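Local atomic coordinates of tryptophan decarboxylase 1 (Oryza sativa subsp. japonica, PDB entry 6KHP), a protein that decarboxylates L-tryptophan to tryptamine and 5-hydroxy-L-tryptophan to serotonin with the help of pyridoxal 5'-phosphate, and so takes part in serotonin biosynthesis. Residues 127-132 with 362-367. Numbering follows the deposited sequence.
Sequences FTWQAS and NHASDS. With TSS (2-(1H-indol-3-yl)ethanamine), chain D.
Gln-130 lays its aliphatic stem against the amide of Asn-362, CB of Gln-130 lying 3.6 Å from OD1 of Asn-362, and the two terminal amide planes stand nearly square to each other. Asn-362 is the N-cap of helix 363-367. Its CG lies between the backbone N and the carbonyl carbon (chi1 58°), which folds OD1 back over the first turn to accept from Ser-365 N at 2.9 Å, the donor standing well above the carbonyl plane. The same OD1 accepts a hydrogen bond from water 1, which in turn accepts from the backbone N of Gln-130, so a single oxygen caps the helix and ties it to the neighbouring loop. On the other branch, ND2 of Asn-362 hydrogen-bonds to Leu-360 O and gives a weak bond to OG of Ser-365, which is also hydrogen-bonded to Asp-372 OD2. With an alanine here, Ser-365 N is likely to lose its side-chain cap and water 1 the amide oxygen that it donates to.

The loop itself is a type I beta turn from Trp-129 to Ser-132, opened by an ST motif in which Thr-128 OG1 accepts from Ala-131 N at 3.0 Å. Phe-127, just ahead of it, meets the bound tryptamine, CE2 of Phe-127 lying 3.6 Å from CB of the ligand, and makes a T-shaped (edge-to-face) stack with Phe-103 of the second subunit; the contact therefore flanks the active site at the dimer interface. Trp-129 sends its indole out with CG anti to the backbone N (chi1 174°), bringing CE3 to 3.5 Å from the methyl of Ala-364, a side chain small enough to sit beside so broad a ring. Its NE1 is hydrogen-bonded to Glu-137 OE1. Water 2 accepts from Ala-364 N at 2.9 Å, serving a helix N-H in the first turn.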
loop_
_atom_site.group_PDB
_atom_site.type_symbol
_atom_site.label_atom_id
_atom_site.label_comp_id
_atom_site.label_asym_id
_atom_site.label_seq_id
_atom_site.Cartn_x
_atom_site.Cartn_y
_atom_site.Cartn_z
ATOM N N PHE A 127 19.135 21.357 25.744
ATOM C CA PHE A 127 18.844 21.186 27.168
ATOM C C PHE A 127 19.649 22.153 28.033
ATOM O O PHE A 127 19.144 22.631 29.052
ATOM C CB PHE A 127 19.094 19.740 27.609
ATOM C CG PHE A 127 20.185 19.017 26.838
ATOM C CD1 PHE A 127 21.528 19.317 27.047
ATOM C CD2 PHE A 127 19.866 18.004 25.963
ATOM C CE1 PHE A 127 22.533 18.628 26.375
ATOM C CE2 PHE A 127 20.857 17.313 25.273
ATOM C CZ PHE A 127 22.192 17.625 25.476
ATOM N N THR A 128 20.886 22.464 27.642
ATOM C CA THR A 128 21.699 23.488 28.286
ATOM C C THR A 128 22.034 24.586 27.281
ATOM O O THR A 128 21.917 24.401 26.060
ATOM C CB THR A 128 23.010 22.906 28.845
ATOM O OG1 THR A 128 23.763 22.321 27.768
ATOM C CG2 THR A 128 22.728 21.845 29.923
ATOM N N TRP A 129 22.459 25.739 27.812
ATOM C CA TRP A 129 22.971 26.800 26.951
ATOM C C TRP A 129 24.132 26.283 26.098
ATOM O O TRP A 129 24.157 26.494 24.881
ATOM C CB TRP A 129 23.395 28.010 27.797
ATOM C CG TRP A 129 24.074 29.133 27.000
ATOM C CD1 TRP A 129 23.468 30.226 26.439
ATOM C CD2 TRP A 129 25.467 29.256 26.692
ATOM N NE1 TRP A 129 24.394 31.015 25.800
ATOM C CE2 TRP A 129 25.630 30.444 25.942
ATOM C CE3 TRP A 129 26.596 28.479 26.980
ATOM C CZ2 TRP A 129 26.873 30.873 25.478
ATOM C CZ3 TRP A 129 27.838 28.909 26.515
ATOM C CH2 TRP A 129 27.961 30.093 25.773
ATOM N N GLN A 130 25.062 25.539 26.712
ATOM C CA GLN A 130 26.211 25.007 25.980
ATOM C C GLN A 130 25.797 24.062 24.859
ATOM O O GLN A 130 26.460 24.020 23.812
ATOM C CB GLN A 130 27.162 24.280 26.937
ATOM C CG GLN A 130 28.517 23.914 26.311
ATOM C CD GLN A 130 29.210 25.137 25.717
ATOM O OE1 GLN A 130 29.006 25.490 24.547
ATOM N NE2 GLN A 130 30.010 25.807 26.530
ATOM N N ALA A 131 24.719 23.287 25.058
ATOM C CA ALA A 131 24.258 22.348 24.030
ATOM C C ALA A 131 23.896 23.036 22.720
ATOM O O ALA A 131 23.870 22.365 21.677
ATOM C CB ALA A 131 23.054 21.540 24.516
ATOM N N SER A 132 23.618 24.363 22.746
ATOM C CA SER A 132 23.553 25.236 21.568
ATOM C C SER A 132 23.250 26.674 21.984
ATOM O O SER A 132 22.074 27.033 22.165
ATOM C CB SER A 132 22.499 24.757 20.565
ATOM O OG SER A 132 22.724 25.351 19.297
ATOM N N ASN A 362 29.087 21.768 32.503
ATOM C CA ASN A 362 29.897 22.624 31.650
ATOM C C ASN A 362 30.166 23.921 32.392
ATOM O O ASN A 362 29.476 24.257 33.359
ATOM C CB ASN A 362 29.200 22.912 30.324
ATOM C CG ASN A 362 27.846 23.560 30.519
ATOM O OD1 ASN A 362 27.718 24.785 30.489
ATOM N ND2 ASN A 362 26.827 22.737 30.732
ATOM N N HIS A 363 31.155 24.668 31.895
ATOM C CA HIS A 363 31.602 25.874 32.592
ATOM C C HIS A 363 30.519 26.946 32.608
ATOM O O HIS A 363 30.347 27.641 33.615
ATOM C CB HIS A 363 32.884 26.419 31.956
ATOM C CG HIS A 363 34.063 25.490 32.063
ATOM N ND1 HIS A 363 34.257 24.642 33.138
ATOM C CD2 HIS A 363 35.114 25.282 31.230
ATOM C CE1 HIS A 363 35.370 23.951 32.958
ATOM N NE2 HIS A 363 35.909 24.321 31.808
ATOM N N ALA A 364 29.776 27.102 31.508
ATOM C CA ALA A 364 28.756 28.146 31.472
ATOM C C ALA A 364 27.661 27.883 32.502
ATOM O O ALA A 364 27.205 28.813 33.181
ATOM C CB ALA A 364 28.149 28.261 30.077
ATOM N N SER A 365 27.220 26.630 32.620
ATOM C CA SER A 365 26.223 26.288 33.626
ATOM C C SER A 365 26.773 26.486 35.032
ATOM O O SER A 365 26.091 27.038 35.898
ATOM C CB SER A 365 25.758 24.848 33.430
ATOM O OG SER A 365 25.041 24.732 32.218
ATOM N N ASP A 366 28.010 26.052 35.274
ATOM C CA ASP A 366 28.631 26.265 36.579
ATOM C C ASP A 366 28.686 27.743 36.951
ATOM O O ASP A 366 28.601 28.087 38.131
ATOM C CB ASP A 366 30.050 25.687 36.589
ATOM C CG ASP A 366 30.077 24.168 36.623
ATOM O OD1 ASP A 366 29.022 23.540 36.843
ATOM O OD2 ASP A 366 31.172 23.605 36.436
ATOM N N SER A 367 28.853 28.631 35.969
ATOM C CA SER A 367 29.091 30.036 36.278
ATOM C C SER A 367 27.855 30.742 36.822
ATOM O O SER A 367 27.986 31.826 37.405
ATOM C CB SER A 367 29.593 30.766 35.032
ATOM O OG SER A 367 28.503 31.104 34.195
HETATM N N1 TSS D . 21.175 13.704 28.269
HETATM C CA TSS D . 20.125 13.677 27.258
HETATM C CB TSS D . 20.676 13.723 25.831
HETATM C CG TSS D . 19.462 13.920 24.911
HETATM C CD1 TSS D . 18.309 14.323 25.581
HETATM N NE1 TSS D . 17.306 14.452 24.658
HETATM C CE2 TSS D . 17.826 14.136 23.410
HETATM C CD2 TSS D . 19.161 13.813 23.568
HETATM C CZ2 TSS D . 17.241 14.107 22.127
HETATM C CH2 TSS D . 18.008 13.742 21.022
HETATM C CZ3 TSS D . 19.357 13.411 21.182
HETATM C CE3 TSS D . 19.937 13.447 22.440
HETATM O O HOH W 1 25.162 25.712 29.479
HETATM O O HOH W 2 30.647 26.008 28.915
#